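Local coordinates for protein dehydrogenase (Chromobacterium violaceum, PDB 3Q2I) that is an NAD-dependent dehydrogenase that binds a UDP-linked N-acetylglucosaminuronic acid and probably oxidises a hydroxyl of its sugar in the biosynthesis of a diacetamido-mannuronic acid, at residues A[76-89]-A[100-114]. Residues are numbered along the deposited sequence; the frame is centred on the assembly and turned at random.
With NAI (1,4-dihydronicotinamide adenine dinucleotide), chain B.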
# COMPACT_ATOMS: atom_id res chain seq x y z
N ALA A 76 24.36 25.72 39.42
CA ALA A 76 22.92 25.91 39.30
C ALA A 76 22.23 24.60 39.63
O ALA A 76 22.82 23.54 39.44
CB ALA A 76 22.56 26.35 37.86
N ASP A 77 21.00 24.69 40.13
CA ASP A 77 20.13 23.53 40.32
C ASP A 77 19.52 23.13 38.96
O ASP A 77 19.40 21.95 38.65
CB ASP A 77 19.01 23.89 41.29
CG ASP A 77 19.52 24.19 42.70
OD1 ASP A 77 20.22 23.31 43.22
OD2 ASP A 77 19.30 25.30 43.20
N ILE A 78 19.09 24.14 38.21
CA ILE A 78 18.40 23.97 36.92
C ILE A 78 19.09 24.77 35.81
O ILE A 78 19.52 25.91 36.02
CB ILE A 78 16.99 24.50 37.05
CG1 ILE A 78 16.28 23.59 38.05
CG2 ILE A 78 16.30 24.63 35.62
CD1 ILE A 78 14.92 24.07 38.49
N VAL A 79 19.20 24.18 34.62
CA VAL A 79 19.80 24.84 33.45
C VAL A 79 18.65 25.06 32.49
O VAL A 79 17.89 24.12 32.21
CB VAL A 79 20.89 24.00 32.75
CG1 VAL A 79 21.43 24.74 31.50
CG2 VAL A 79 22.10 23.79 33.68
N ILE A 80 18.46 26.30 32.06
CA ILE A 80 17.28 26.69 31.28
C ILE A 80 17.76 26.76 29.83
O ILE A 80 18.82 27.34 29.53
CB ILE A 80 16.83 28.11 31.66
CG1 ILE A 80 16.44 28.17 33.15
CG2 ILE A 80 15.70 28.55 30.79
CD1 ILE A 80 16.70 29.56 33.78
N LEU A 81 17.01 26.13 28.91
CA LEU A 81 17.42 26.11 27.50
C LEU A 81 16.51 27.03 26.67
O LEU A 81 15.32 26.73 26.46
CB LEU A 81 17.26 24.67 26.94
CG LEU A 81 18.01 23.63 27.76
CD1 LEU A 81 17.89 22.24 27.03
CD2 LEU A 81 19.45 24.00 27.92
N THR A 82 17.03 28.19 26.26
CA THR A 82 16.29 29.16 25.49
C THR A 82 17.04 29.42 24.15
O THR A 82 17.02 30.51 23.57
CB THR A 82 16.05 30.48 26.29
OG1 THR A 82 17.29 30.86 26.88
CG2 THR A 82 14.98 30.35 27.34
N THR A 83 17.66 28.36 23.65
CA THR A 83 18.32 28.27 22.35
C THR A 83 17.36 27.86 21.24
O THR A 83 16.19 27.54 21.50
CB THR A 83 19.43 27.22 22.42
OG1 THR A 83 18.95 26.06 23.13
CG2 THR A 83 20.66 27.78 23.19
N PRO A 84 17.84 27.93 20.00
CA PRO A 84 17.03 27.36 18.92
C PRO A 84 16.49 25.94 19.24
O PRO A 84 17.22 25.13 19.81
CB PRO A 84 18.04 27.28 17.79
CG PRO A 84 18.92 28.54 17.99
CD PRO A 84 19.11 28.52 19.51
N SER A 85 15.26 25.67 18.83
CA SER A 85 14.54 24.49 19.29
C SER A 85 15.29 23.20 19.01
O SER A 85 15.35 22.31 19.87
CB SER A 85 13.12 24.41 18.70
OG SER A 85 12.49 25.69 18.87
N GLY A 86 15.87 23.08 17.80
CA GLY A 86 16.58 21.86 17.39
C GLY A 86 17.86 21.56 18.16
O GLY A 86 18.44 20.48 18.07
N LEU A 87 18.31 22.57 18.95
CA LEU A 87 19.43 22.33 19.85
C LEU A 87 19.02 21.85 21.25
O LEU A 87 19.86 21.29 21.95
CB LEU A 87 20.23 23.66 20.01
CG LEU A 87 20.99 24.06 18.74
CD1 LEU A 87 21.70 25.37 19.13
CD2 LEU A 87 21.97 23.03 18.26
N HIS A 88 17.75 21.93 21.59
CA HIS A 88 17.35 21.56 22.97
C HIS A 88 17.76 20.12 23.29
O HIS A 88 18.17 19.82 24.39
CB HIS A 88 15.85 21.74 23.27
CG HIS A 88 15.35 23.14 23.04
ND1 HIS A 88 14.02 23.43 22.88
CD2 HIS A 88 16.02 24.32 22.91
CE1 HIS A 88 13.86 24.74 22.72
NE2 HIS A 88 15.07 25.29 22.72
N PRO A 89 17.54 19.16 22.38
CA PRO A 89 17.85 17.79 22.79
C PRO A 89 19.31 17.55 23.14
O PRO A 89 19.59 16.93 24.19
CB PRO A 89 17.36 16.95 21.56
CG PRO A 89 16.19 17.80 21.07
CD PRO A 89 16.81 19.21 21.09
N PHE A 100 22.55 17.98 36.06
CA PHE A 100 21.61 19.09 36.27
C PHE A 100 20.18 18.74 35.88
O PHE A 100 19.95 18.03 34.87
CB PHE A 100 22.03 20.31 35.45
CG PHE A 100 23.40 20.86 35.80
CD1 PHE A 100 23.52 21.85 36.78
CD2 PHE A 100 24.54 20.37 35.19
CE1 PHE A 100 24.78 22.33 37.11
CE2 PHE A 100 25.80 20.84 35.54
CZ PHE A 100 25.91 21.82 36.50
N HIS A 101 19.21 19.21 36.66
CA HIS A 101 17.84 19.41 36.18
C HIS A 101 17.82 20.40 35.02
O HIS A 101 18.65 21.33 34.94
CB HIS A 101 16.97 19.97 37.32
CG HIS A 101 17.08 19.19 38.59
ND1 HIS A 101 16.57 17.92 38.73
CD2 HIS A 101 17.64 19.51 39.78
CE1 HIS A 101 16.75 17.51 39.98
NE2 HIS A 101 17.42 18.44 40.62
N VAL A 102 16.90 20.14 34.08
CA VAL A 102 16.84 20.93 32.85
C VAL A 102 15.44 21.51 32.73
O VAL A 102 14.42 20.83 33.00
CB VAL A 102 17.14 20.02 31.64
CG1 VAL A 102 16.78 20.77 30.31
CG2 VAL A 102 18.57 19.57 31.64
N MET A 103 15.33 22.76 32.30
CA MET A 103 14.04 23.31 31.92
C MET A 103 14.20 23.70 30.46
O MET A 103 15.01 24.56 30.15
CB MET A 103 13.73 24.63 32.67
CG MET A 103 12.45 25.29 32.18
SD MET A 103 12.28 27.02 32.72
CE MET A 103 12.94 26.68 34.33
N THR A 104 13.49 23.04 29.54
CA THR A 104 13.69 23.38 28.12
C THR A 104 12.50 24.21 27.66
O THR A 104 11.35 23.96 28.03
CB THR A 104 13.83 22.10 27.22
OG1 THR A 104 13.98 22.55 25.86
CG2 THR A 104 12.54 21.25 27.35
N GLU A 105 12.78 25.25 26.87
CA GLU A 105 11.71 25.91 26.14
C GLU A 105 11.05 24.91 25.16
O GLU A 105 11.62 23.87 24.87
CB GLU A 105 12.22 27.14 25.41
CG GLU A 105 11.96 28.42 26.23
CD GLU A 105 10.51 28.77 26.42
OE1 GLU A 105 10.19 29.69 27.23
OE2 GLU A 105 9.61 28.12 25.86
N LYS A 106 9.84 25.25 24.77
CA LYS A 106 9.10 24.46 23.77
C LYS A 106 9.62 24.85 22.40
O LYS A 106 10.17 25.92 22.17
CB LYS A 106 7.61 24.75 23.89
CG LYS A 106 7.23 26.20 23.55
CD LYS A 106 7.28 26.50 22.05
CE LYS A 106 6.26 27.54 21.61
NZ LYS A 106 6.34 27.91 20.13
N PRO A 107 9.40 23.98 21.40
CA PRO A 107 9.07 22.58 21.70
C PRO A 107 10.34 21.89 22.19
O PRO A 107 11.45 22.37 21.97
CB PRO A 107 8.72 22.03 20.31
CG PRO A 107 9.62 22.81 19.35
CD PRO A 107 9.74 24.24 19.99
N MET A 108 10.17 20.77 22.89
CA MET A 108 11.31 20.11 23.48
C MET A 108 12.31 19.58 22.47
O MET A 108 13.50 19.50 22.73
CB MET A 108 10.92 19.03 24.49
CG MET A 108 10.23 17.85 23.77
SD MET A 108 9.31 16.73 24.89
CE MET A 108 10.66 16.04 25.83
N ALA A 109 11.80 19.19 21.29
CA ALA A 109 12.66 18.70 20.22
C ALA A 109 11.97 18.97 18.90
O ALA A 109 10.79 19.36 18.90
CB ALA A 109 12.93 17.15 20.35
N THR A 110 12.69 18.75 17.80
CA THR A 110 12.09 18.92 16.46
C THR A 110 11.93 17.56 15.76
O THR A 110 11.40 17.50 14.65
CB THR A 110 12.91 19.83 15.57
OG1 THR A 110 14.26 19.33 15.44
CG2 THR A 110 12.97 21.29 16.11
N ARG A 111 12.49 16.53 16.37
CA ARG A 111 12.51 15.15 15.83
C ARG A 111 12.18 14.19 16.93
O ARG A 111 12.55 14.39 18.12
CB ARG A 111 13.88 14.77 15.22
CG ARG A 111 14.11 15.54 13.96
CD ARG A 111 15.57 15.89 13.73
NE ARG A 111 15.75 16.48 12.40
CZ ARG A 111 16.94 16.61 11.86
NH1 ARG A 111 18.02 16.26 12.54
NH2 ARG A 111 17.07 17.16 10.66
N TRP A 112 11.43 13.14 16.59
CA TRP A 112 10.90 12.27 17.61
C TRP A 112 11.98 11.56 18.45
O TRP A 112 11.93 11.60 19.69
CB TRP A 112 9.98 11.25 16.93
CG TRP A 112 9.32 10.30 17.89
CD1 TRP A 112 9.38 8.92 17.83
CD2 TRP A 112 8.49 10.62 19.00
NE1 TRP A 112 8.64 8.39 18.85
CE2 TRP A 112 8.06 9.40 19.57
CE3 TRP A 112 8.05 11.83 19.57
CZ2 TRP A 112 7.22 9.36 20.70
CZ3 TRP A 112 7.22 11.79 20.70
CH2 TRP A 112 6.83 10.55 21.26
N GLU A 113 12.93 10.93 17.79
CA GLU A 113 13.93 10.17 18.58
C GLU A 113 14.72 11.13 19.47
O GLU A 113 15.12 10.70 20.57
CB GLU A 113 14.88 9.38 17.67
CG GLU A 113 14.17 8.21 16.98
CD GLU A 113 13.89 7.03 17.89
OE1 GLU A 113 14.53 6.93 18.98
OE2 GLU A 113 13.05 6.19 17.48
N ASP A 114 14.91 12.37 19.04
CA ASP A 114 15.65 13.35 19.91
C ASP A 114 14.84 13.61 21.20
O ASP A 114 15.37 13.67 22.33
CB ASP A 114 15.81 14.64 19.13
CG ASP A 114 16.84 14.54 18.02
OD1 ASP A 114 17.38 13.44 17.80
OD2 ASP A 114 17.15 15.58 17.40
PA NAI B . 16.47 33.74 19.38
O1A NAI B . 17.05 33.52 18.04
O2A NAI B . 15.95 35.20 19.77
O5B NAI B . 17.43 33.32 20.56
C5B NAI B . 18.58 32.69 20.05
C4B NAI B . 19.63 32.66 21.15
O4B NAI B . 20.33 31.41 21.27
C3B NAI B . 20.56 33.65 20.45
O3B NAI B . 20.94 34.71 21.34
C2B NAI B . 21.68 32.78 19.86
O2B NAI B . 22.93 33.45 19.72
C1B NAI B . 21.72 31.71 20.97
N9A NAI B . 22.44 30.51 20.59
C8A NAI B . 22.34 29.83 19.40
N7A NAI B . 23.09 28.76 19.47
C5A NAI B . 23.64 28.64 20.73
C6A NAI B . 24.51 27.73 21.36
N6A NAI B . 24.99 26.61 20.73
N1A NAI B . 24.88 27.98 22.63
C2A NAI B . 24.44 29.06 23.25
N3A NAI B . 23.61 29.96 22.71
C4A NAI B . 23.22 29.77 21.43
O3 NAI B . 15.23 32.75 19.55
PN NAI B . 14.06 32.82 20.55
O1N NAI B . 12.83 33.41 19.91
O2N NAI B . 14.42 33.38 21.95
O5D NAI B . 13.48 31.30 20.66
C5D NAI B . 14.27 30.58 21.59
C4D NAI B . 13.60 29.27 21.98
O4D NAI B . 12.43 29.66 22.72
C3D NAI B . 13.02 28.45 20.79
O3D NAI B . 13.09 27.08 21.18
C2D NAI B . 11.54 28.87 20.75
O2D NAI B . 10.70 27.82 20.28
C1D NAI B . 11.20 29.14 22.25
N1N NAI B . 10.11 30.08 22.42
C2N NAI B . 9.12 29.76 23.22
C3N NAI B . 8.00 30.59 23.38
C7N NAI B . 6.90 30.24 24.31
O7N NAI B . 5.75 30.62 24.22
N7N NAI B . 7.15 29.42 25.37
C4N NAI B . 7.93 31.74 22.56
C5N NAI B . 9.05 32.07 21.82
C6N NAI B . 10.13 31.23 21.75
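Strands 78-81 and 101-104 run parallel, Ile-78 beside His-101 through Leu-81 beside Thr-104, and Val-79 is gripped at both ends, its N on His-101 O and its O taking Met-103 N (2.9 Å). On one face of the sheet Ile-80 and Met-103 lie side by side: the methionine chain, bent at its last torsion (chi3 -39°), brings CE to within 4.0 Å of Ile-80 CG1, while helix 304-315 packs against Ile-78 and Ile-80. On the other, Leu-81 CD1 meets Val-102 CG1 under helix 88-97. The pair illustrates how a Rossmann fold builds its dinucleotide site: this helix makes the beta-alpha-beta crossover, and the loops at the strands' carboxyl ends meet the cofactor. There His-88, near the helix start, ties the two loops together. Its ND1 is hydrogen-bonded to Pro-107 O, the peptide before this proline being cis, at 2.9 Å and a bent 141°, and NE2 to Thr-83 O, which together restrain the ring's rotation. Ser-85 OG bonds O3D of the nicotinamide ribose at 2.8 Å, and Lys-106 O accepts from O2D of the same sugar. Glu-105, bent at chi2 (-66°), turns its carboxylate away from the strands: OE2 receives N7N of the carboxamide in a nearly straight bond (2.8 Å) and also Lys-106 N, while OE1 is held by His-28 and His-304. Lys-106 NZ reaches past the nicotinamide to Asn-190 O and the UDP-sugar.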